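Local coordinates for protein Blo t 1 allergen (Blomia tropicalis, PDB 5JT8) that is a mite allergen of the papain-like cysteine protease family, here with a propeptide that probably blocks the active site until it is removed, at residues L56-V59 / E60-G64; Q163-V166 / D167-N171; P206-M209 / R210-C214; Q230-Y233 / H234-D237. All coordinates share one frame; numbering follows the deposited sequence.

Contact 1: residues L56-V59 / E60-G64; sequences LKWV and EEHNG
The i to i+4 bonds of helix 42-62 run from Glu60 N to Leu56 O (3.0 Å) and from Glu61 N to Lys57 O, while Val59 O accepts two donors, Asn63 N at 2.8 Å and His62 N at 3.1 Å, the latter from above its carbonyl plane. Trp58 and His62 carry the contact. With CG beside its own carbonyl carbon (chi1 -171°), Trp58 lays the indole along the helix, and His62, one turn on, covers one face of it. The chains cross at about a right angle, yet the rings form an offset stack, five-membered indole ring and imidazole 3.6 Å apart between centroids and tilted by 13°. His62 CB adds a CH-pi contact, 3.9 Å from the Trp58 six-membered ring centroid. Histidine suits the place because ND1 also donates to Trp58 O (2.7 Å, in the carbonyl plane on a lone pair); the bond is bent (139°) and the oxygen tilted from the ring plane, but it helps fix the ring's rotation. Glu61 OE2 rests on the stem of Lys57, 3.1 Å from CG, while Lys57 NZ stays 4.8 Å from it, with no ion pair formed. Tyr70 and Tyr260 meet the indole edge-to-face, and Asn63 OD1 accepts from Tyr70 N. Val59 and Asn63 fall at the isoleucine and last asparagine positions of ERFNIN, the long-helix motif of I29 propeptides.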
# COMPACT_ATOMS: atom_id res chain seq x y z
N LEU A 56 1.80 1.37 22.56
CA LEU A 56 0.74 2.13 23.21
C LEU A 56 1.31 3.38 23.84
O LEU A 56 0.69 4.44 23.83
CB LEU A 56 0.03 1.29 24.27
CG LEU A 56 -1.10 2.07 24.96
CD1 LEU A 56 -2.19 2.45 23.97
CD2 LEU A 56 -1.67 1.30 26.12
N LYS A 57 2.52 3.24 24.38
CA LYS A 57 3.23 4.38 24.93
C LYS A 57 3.47 5.44 23.85
O LYS A 57 3.19 6.63 24.05
CB LYS A 57 4.56 3.93 25.54
CG LYS A 57 5.28 5.00 26.32
CD LYS A 57 6.63 4.50 26.83
CE LYS A 57 7.28 5.48 27.79
NZ LYS A 57 8.51 4.89 28.40
N TRP A 58 3.97 5.02 22.69
CA TRP A 58 4.21 5.95 21.58
C TRP A 58 2.93 6.63 21.12
O TRP A 58 2.94 7.81 20.77
CB TRP A 58 4.86 5.23 20.39
CG TRP A 58 5.31 6.20 19.33
CD1 TRP A 58 6.56 6.73 19.18
CD2 TRP A 58 4.51 6.78 18.29
NE1 TRP A 58 6.59 7.59 18.11
CE2 TRP A 58 5.34 7.64 17.54
CE3 TRP A 58 3.17 6.64 17.91
CZ2 TRP A 58 4.88 8.36 16.45
CZ3 TRP A 58 2.71 7.36 16.82
CH2 TRP A 58 3.56 8.21 16.10
N VAL A 59 1.82 5.89 21.13
CA VAL A 59 0.53 6.40 20.67
C VAL A 59 0.02 7.51 21.59
O VAL A 59 -0.31 8.60 21.12
CB VAL A 59 -0.53 5.28 20.59
CG1 VAL A 59 -1.93 5.88 20.40
CG2 VAL A 59 -0.21 4.32 19.45
N GLU A 60 -0.04 7.24 22.89
CA GLU A 60 -0.59 8.22 23.81
C GLU A 60 0.25 9.51 23.86
O GLU A 60 -0.30 10.61 23.99
CB GLU A 60 -0.73 7.62 25.21
CG GLU A 60 -1.58 8.46 26.18
CD GLU A 60 -2.69 9.25 25.48
OE1 GLU A 60 -3.55 8.63 24.81
OE2 GLU A 60 -2.71 10.49 25.62
N GLU A 61 1.56 9.37 23.74
CA GLU A 61 2.43 10.54 23.80
C GLU A 61 2.37 11.38 22.52
O GLU A 61 2.72 12.56 22.54
CB GLU A 61 3.88 10.13 24.07
CG GLU A 61 4.11 9.57 25.47
CD GLU A 61 5.56 9.19 25.70
OE1 GLU A 61 6.45 10.07 25.59
OE2 GLU A 61 5.82 8.00 26.00
N HIS A 62 1.91 10.77 21.43
CA HIS A 62 1.91 11.46 20.14
C HIS A 62 0.51 11.84 19.66
O HIS A 62 0.36 12.71 18.81
CB HIS A 62 2.60 10.60 19.07
CG HIS A 62 4.09 10.52 19.23
ND1 HIS A 62 4.70 9.70 20.15
CD2 HIS A 62 5.08 11.17 18.58
CE1 HIS A 62 6.01 9.85 20.07
NE2 HIS A 62 6.27 10.74 19.12
N ASN A 63 -0.52 11.19 20.21
CA ASN A 63 -1.88 11.42 19.74
C ASN A 63 -2.30 12.88 19.91
O ASN A 63 -2.22 13.43 21.00
CB ASN A 63 -2.88 10.53 20.49
CG ASN A 63 -4.29 10.63 19.94
OD1 ASN A 63 -4.49 10.86 18.74
ND2 ASN A 63 -5.27 10.47 20.81
N GLY A 64 -2.71 13.49 18.80
CA GLY A 64 -3.20 14.86 18.84
C GLY A 64 -2.14 15.90 18.53
O GLY A 64 -2.45 17.05 18.22

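Contact 2: residues Q163-V166 / D167-N171; sequences QELV and DCTYN
The bend at chi2 (66°) turns the Gln163 amide back to the carboxylate of Asp167, one turn later, while Thr169 tucks OG1 between its backbone N and carbonyl carbon (chi1 67°), which aims the hydroxyl at Leu165 O. In the first pair Gln163 NE2 is shared between the two oxygens, 3.2 Å from each of Asp167 OD1 and OD2; both bonds are weak, and the amide and carboxylate planes stand 44° apart. The stronger partners lie in the loop that follows helix 187-196: NE2 donates to Arg210 O and OE1 accepts from Asn208 N, whereas Asp167 OD2 is bound to Tyr205 OH and OD1 to Gln212 N. In the second pair Thr169 OG1 donates to Leu165 O at 2.7 Å, and Thr169 N reaches the same oxygen at 3.2 Å from the opposite face of its plane. One residue thus grips the carbonyl twice where the helix gives way to loop. A water donates to Val166 O (2.9 Å) and to Thr169 OG1 (3.1 Å), satisfying a further carbonyl at this end. The apolar side is simpler: Leu165 CD2 touches Thr169 CG2 at 4.2 Å, and the aliphatic CG of Glu164 lies 3.9 Å from Cys168 SG, which is in the disulfide with Cys214, while the Glu164 carboxylate forms a salt bridge with Arg222. Burying so many polar groups is affordable because they are paired, and the several donors around Asp167 would be expected to stabilise its negative charge.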
# COMPACT_ATOMS: atom_id res chain seq x y z
N GLN A 163 -4.58 -13.12 -3.71
CA GLN A 163 -3.97 -14.40 -3.37
C GLN A 163 -3.36 -15.04 -4.62
O GLN A 163 -2.30 -15.67 -4.56
CB GLN A 163 -4.99 -15.34 -2.72
CG GLN A 163 -4.41 -16.64 -2.13
CD GLN A 163 -3.50 -16.40 -0.95
OE1 GLN A 163 -3.88 -15.76 0.03
NE2 GLN A 163 -2.27 -16.92 -1.04
N GLU A 164 -4.01 -14.86 -5.77
CA GLU A 164 -3.49 -15.42 -7.01
C GLU A 164 -2.16 -14.74 -7.35
O GLU A 164 -1.26 -15.37 -7.90
CB GLU A 164 -4.47 -15.26 -8.18
CG GLU A 164 -3.93 -15.90 -9.47
CD GLU A 164 -4.84 -15.79 -10.66
OE1 GLU A 164 -5.89 -15.10 -10.58
OE2 GLU A 164 -4.50 -16.39 -11.71
N LEU A 165 -2.05 -13.45 -7.05
CA LEU A 165 -0.80 -12.74 -7.24
C LEU A 165 0.28 -13.30 -6.31
O LEU A 165 1.41 -13.57 -6.73
CB LEU A 165 -0.97 -11.24 -7.00
CG LEU A 165 -1.65 -10.44 -8.11
CD1 LEU A 165 -1.88 -9.00 -7.67
CD2 LEU A 165 -0.85 -10.50 -9.43
N VAL A 166 -0.09 -13.49 -5.05
CA VAL A 166 0.84 -13.96 -4.04
C VAL A 166 1.45 -15.30 -4.42
O VAL A 166 2.65 -15.52 -4.26
CB VAL A 166 0.14 -14.07 -2.68
CG1 VAL A 166 0.97 -14.88 -1.68
CG2 VAL A 166 -0.16 -12.67 -2.13
N ASP A 167 0.63 -16.18 -4.98
CA ASP A 167 1.08 -17.53 -5.27
C ASP A 167 1.69 -17.71 -6.64
O ASP A 167 2.62 -18.49 -6.80
CB ASP A 167 -0.07 -18.49 -5.10
CG ASP A 167 -0.61 -18.49 -3.70
OD1 ASP A 167 0.13 -18.05 -2.79
OD2 ASP A 167 -1.76 -18.92 -3.51
N CYS A 168 1.18 -16.98 -7.62
CA CYS A 168 1.50 -17.33 -8.98
C CYS A 168 2.57 -16.41 -9.57
O CYS A 168 3.04 -16.65 -10.68
CB CYS A 168 0.24 -17.32 -9.83
SG CYS A 168 -1.01 -18.49 -9.18
N THR A 169 2.96 -15.38 -8.82
CA THR A 169 4.15 -14.59 -9.16
C THR A 169 5.29 -14.97 -8.23
O THR A 169 6.37 -14.38 -8.28
CB THR A 169 3.91 -13.05 -9.07
OG1 THR A 169 3.71 -12.66 -7.71
CG2 THR A 169 2.72 -12.63 -9.88
N TYR A 170 5.04 -15.98 -7.40
CA TYR A 170 6.04 -16.51 -6.48
C TYR A 170 7.24 -17.08 -7.24
O TYR A 170 7.09 -18.03 -8.02
CB TYR A 170 5.42 -17.59 -5.59
CG TYR A 170 6.27 -17.99 -4.41
CD1 TYR A 170 6.93 -17.04 -3.65
CD2 TYR A 170 6.40 -19.32 -4.04
CE1 TYR A 170 7.70 -17.40 -2.56
CE2 TYR A 170 7.17 -19.69 -2.96
CZ TYR A 170 7.81 -18.73 -2.22
OH TYR A 170 8.58 -19.10 -1.13
N ASN A 171 8.41 -16.50 -7.00
CA ASN A 171 9.63 -16.84 -7.75
C ASN A 171 9.91 -18.34 -7.81
O ASN A 171 10.27 -18.87 -8.87
CB ASN A 171 10.84 -16.12 -7.14
CG ASN A 171 12.06 -16.14 -8.06
OD1 ASN A 171 12.08 -16.82 -9.08
ND2 ASN A 171 13.08 -15.37 -7.69
O HOH W 1 4.83 -13.81 -5.04

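Contact 3: residues P206-M209 / R210-C214; sequences PYNM and RTQWC
Stacking joins Asn208 to Arg210. The two side chains run side by side in the same direction, with the amide and guanidinium planes 27° apart, and Asn208 CB lies over one face of the guanidinium, 3.7 Å from Arg210 NE. Arg210 gets there by starting with CG between its backbone N and carbonyl carbon (chi1 70°) and then running extended to NE; a long aliphatic stem with a flat end suits such a cover. Amide contact is the second kind. Asn208 and Gln212 cross at about a right angle with their amide planes 51° apart, but which end of either amide is nitrogen is doubtful. Within 206-209 itself, Met209 N sits 3.5 Å above the centre of the Tyr207 ring. The Tyr207 hydroxyl, at the far end of the ring, bonds to Gln131 O and Ser136 OG, and Thr211 OG1 bonds to Cys182 N, so the loop is tied to the neighbourhood of the Cys134-Cys182 disulfide. The chemistry implies a surface loop with one planar stack and no clear hydrogen bond between 206-209 and 210-214, its backbone held from outside by Gln163, which takes Asn208 N on OE1 and gives NE2 to Arg210 O.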
# COMPACT_ATOMS: atom_id res chain seq x y z
N PRO A 206 -9.72 -17.20 -3.22
CA PRO A 206 -9.87 -16.36 -2.01
C PRO A 206 -8.57 -16.10 -1.23
O PRO A 206 -7.64 -16.91 -1.26
CB PRO A 206 -10.85 -17.15 -1.13
CG PRO A 206 -11.42 -18.22 -2.03
CD PRO A 206 -10.39 -18.50 -3.06
N TYR A 207 -8.55 -15.00 -0.48
CA TYR A 207 -7.35 -14.57 0.25
C TYR A 207 -7.17 -15.30 1.59
O TYR A 207 -8.11 -15.36 2.40
CB TYR A 207 -7.40 -13.05 0.46
CG TYR A 207 -6.14 -12.47 1.05
CD1 TYR A 207 -4.91 -12.58 0.39
CD2 TYR A 207 -6.16 -11.79 2.26
CE1 TYR A 207 -3.75 -12.04 0.92
CE2 TYR A 207 -5.00 -11.25 2.81
CZ TYR A 207 -3.80 -11.39 2.13
OH TYR A 207 -2.65 -10.86 2.68
N ASN A 208 -5.98 -15.83 1.83
CA ASN A 208 -5.71 -16.55 3.08
C ASN A 208 -4.52 -15.98 3.85
O ASN A 208 -4.06 -16.57 4.83
CB ASN A 208 -5.47 -18.04 2.81
CG ASN A 208 -6.73 -18.77 2.40
OD1 ASN A 208 -7.71 -18.78 3.13
ND2 ASN A 208 -6.71 -19.40 1.23
N MET A 209 -4.04 -14.83 3.40
CA MET A 209 -2.84 -14.18 3.94
C MET A 209 -1.70 -15.17 4.23
O MET A 209 -1.14 -15.22 5.33
CB MET A 209 -3.18 -13.34 5.19
CG MET A 209 -3.80 -14.07 6.35
SD MET A 209 -4.55 -12.95 7.53
CE MET A 209 -5.91 -12.31 6.54
N ARG A 210 -1.36 -15.97 3.22
CA ARG A 210 -0.25 -16.89 3.31
C ARG A 210 0.19 -17.30 1.91
O ARG A 210 -0.59 -17.28 0.96
CB ARG A 210 -0.62 -18.13 4.13
CG ARG A 210 -1.60 -19.05 3.44
CD ARG A 210 -2.29 -19.94 4.47
NE ARG A 210 -3.28 -20.83 3.86
CZ ARG A 210 -4.20 -21.49 4.56
NH1 ARG A 210 -4.24 -21.37 5.88
NH2 ARG A 210 -5.07 -22.28 3.93
N THR A 211 1.46 -17.66 1.78
CA THR A 211 1.97 -18.13 0.50
C THR A 211 1.52 -19.56 0.23
O THR A 211 1.79 -20.46 1.03
CB THR A 211 3.50 -18.03 0.45
OG1 THR A 211 3.87 -16.67 0.71
CG2 THR A 211 4.02 -18.42 -0.92
N GLN A 212 0.81 -19.76 -0.87
CA GLN A 212 0.33 -21.10 -1.23
C GLN A 212 0.94 -21.54 -2.54
O GLN A 212 1.61 -20.75 -3.21
CB GLN A 212 -1.19 -21.13 -1.34
CG GLN A 212 -1.92 -20.64 -0.12
CD GLN A 212 -3.39 -20.37 -0.38
OE1 GLN A 212 -3.78 -20.01 -1.49
NE2 GLN A 212 -4.20 -20.55 0.64
N TRP A 213 0.68 -22.78 -2.90
CA TRP A 213 1.00 -23.26 -4.24
C TRP A 213 0.02 -22.68 -5.25
O TRP A 213 -1.20 -22.75 -5.06
CB TRP A 213 0.96 -24.79 -4.29
CG TRP A 213 2.29 -25.41 -4.11
CD1 TRP A 213 2.86 -25.79 -2.93
CD2 TRP A 213 3.24 -25.73 -5.14
NE1 TRP A 213 4.10 -26.32 -3.16
CE2 TRP A 213 4.36 -26.31 -4.50
CE3 TRP A 213 3.25 -25.60 -6.53
CZ2 TRP A 213 5.48 -26.75 -5.21
CZ3 TRP A 213 4.36 -26.04 -7.23
CH2 TRP A 213 5.46 -26.61 -6.57
N CYS A 214 0.57 -22.11 -6.32
CA CYS A 214 -0.24 -21.48 -7.35
C CYS A 214 -1.20 -22.48 -7.98
O CYS A 214 -0.82 -23.59 -8.37
CB CYS A 214 0.65 -20.85 -8.43
SG CYS A 214 -0.24 -20.24 -9.88

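Contact 4: residues Q230-Y233 / H234-D237; sequences QLRY and HSSD. Unlike the reference sequence in segment 234-237: His234 (reference Gln).
The side chains of Tyr233 and His234 run alongside each other and their rings lie face over face in an offset stack, centroids 4.3 Å apart and planes at 19°. Tyr233 CE2 stands 3.4 Å above the imidazole plane, toward the rim, and His234 ND1 lies over one face of the phenol ring. Lys98 makes a cation-pi contact with Tyr233, and His234 ND1 has a weak bond to Asn326 OD1. At the edge of the Arg232 guanidinium, near its plane, is Ser236 N; one water bridges them, accepting from Ser236 N at 2.9 Å and weakly from Arg232 NH1 at 3.1 Å. The two stacking residues are the central pair of a type II beta turn from Arg232 to Ser235, with His234, a glutamine in the reference sequence, at the third position. Ser235 closes the turn with its side chain: OG, turned beside its own backbone N (chi1 -82°), donates to Arg232 O at 2.7 Å and also packs 3.5 Å from Leu231 CB. Serine suits this tight site, being small enough to fit and able to donate. Ser236 follows as the N-cap of helix 237-247, its OG accepting from Asp239 N. Two adjacent serines thus divide the work, one hydroxyl satisfying a turn carbonyl and the other a helix-end amide.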
# COMPACT_ATOMS: atom_id res chain seq x y z
N GLN A 230 6.51 2.68 -14.85
CA GLN A 230 7.05 3.21 -13.60
C GLN A 230 7.71 4.53 -13.86
O GLN A 230 8.57 4.61 -14.74
CB GLN A 230 8.04 2.26 -12.99
CG GLN A 230 8.92 2.87 -11.92
CD GLN A 230 9.61 1.79 -11.09
OE1 GLN A 230 9.17 0.65 -11.07
NE2 GLN A 230 10.70 2.15 -10.43
N LEU A 231 7.32 5.56 -13.12
CA LEU A 231 7.88 6.89 -13.32
C LEU A 231 9.34 6.98 -12.84
O LEU A 231 9.83 6.12 -12.09
CB LEU A 231 7.04 7.96 -12.62
CG LEU A 231 5.56 8.21 -13.00
CD1 LEU A 231 5.02 9.44 -12.25
CD2 LEU A 231 5.37 8.40 -14.51
N ARG A 232 10.02 8.03 -13.30
CA ARG A 232 11.37 8.38 -12.88
C ARG A 232 11.51 8.40 -11.35
O ARG A 232 10.62 8.89 -10.67
CB ARG A 232 11.72 9.74 -13.48
CG ARG A 232 12.94 10.41 -12.92
CD ARG A 232 13.07 11.83 -13.46
NE ARG A 232 14.14 12.54 -12.78
CZ ARG A 232 13.96 13.40 -11.78
NH1 ARG A 232 12.74 13.69 -11.36
NH2 ARG A 232 15.00 13.98 -11.22
N TYR A 233 12.60 7.82 -10.84
CA TYR A 233 12.93 7.89 -9.42
C TYR A 233 12.94 9.35 -8.97
O TYR A 233 13.41 10.22 -9.70
CB TYR A 233 14.30 7.24 -9.15
CG TYR A 233 14.66 7.10 -7.67
CD1 TYR A 233 14.08 6.12 -6.88
CD2 TYR A 233 15.60 7.96 -7.07
CE1 TYR A 233 14.41 5.98 -5.53
CE2 TYR A 233 15.94 7.83 -5.73
CZ TYR A 233 15.33 6.84 -4.96
OH TYR A 233 15.65 6.71 -3.62
N HIS A 234 12.39 9.62 -7.78
CA HIS A 234 12.25 11.00 -7.30
C HIS A 234 11.43 11.87 -8.25
O HIS A 234 11.81 13.01 -8.51
CB HIS A 234 13.62 11.68 -7.09
CG HIS A 234 14.30 11.34 -5.80
ND1 HIS A 234 13.78 10.44 -4.90
CD2 HIS A 234 15.45 11.80 -5.26
CE1 HIS A 234 14.59 10.35 -3.86
NE2 HIS A 234 15.62 11.16 -4.05
N SER A 235 10.33 11.36 -8.77
CA SER A 235 9.50 12.20 -9.63
C SER A 235 8.99 13.40 -8.85
O SER A 235 8.82 13.36 -7.63
CB SER A 235 8.33 11.39 -10.19
OG SER A 235 8.76 10.66 -11.33
N SER A 236 8.79 14.50 -9.57
CA SER A 236 8.20 15.68 -8.98
C SER A 236 6.74 15.41 -8.60
O SER A 236 6.09 14.53 -9.18
CB SER A 236 8.26 16.84 -9.96
OG SER A 236 7.54 16.48 -11.12
N ASP A 237 6.24 16.17 -7.63
CA ASP A 237 4.83 16.07 -7.23
C ASP A 237 3.93 16.29 -8.45
O ASP A 237 2.95 15.59 -8.66
CB ASP A 237 4.51 17.11 -6.14
CG ASP A 237 5.11 16.76 -4.78
OD1 ASP A 237 5.73 15.68 -4.64
OD2 ASP A 237 4.93 17.57 -3.83
O HOH W 2 9.82 14.44 -12.27

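In the fold
Contact 2 is the buried member of the set, contacts 1 and 3 lie at the surface, and contact 4 is partly buried. Contacts 2 and 3 hold one region together: their centres are 8 Å apart, and the Cys168-Cys214 disulfide crosslinks helix 162-168 to the loop of contact 3. Contact 1 stands apart on the propeptide helix, its centre about 37 Å from that of contact 2 and across the centre of the chain. Contact 4, a turn leading into helix 237-247, lies on the other side of the chain's centre from contact 3. Ring stacking marks contacts 1 and 4 and looser planar stacking contact 3, whereas buried contact 2 relies on dense hydrogen bonding.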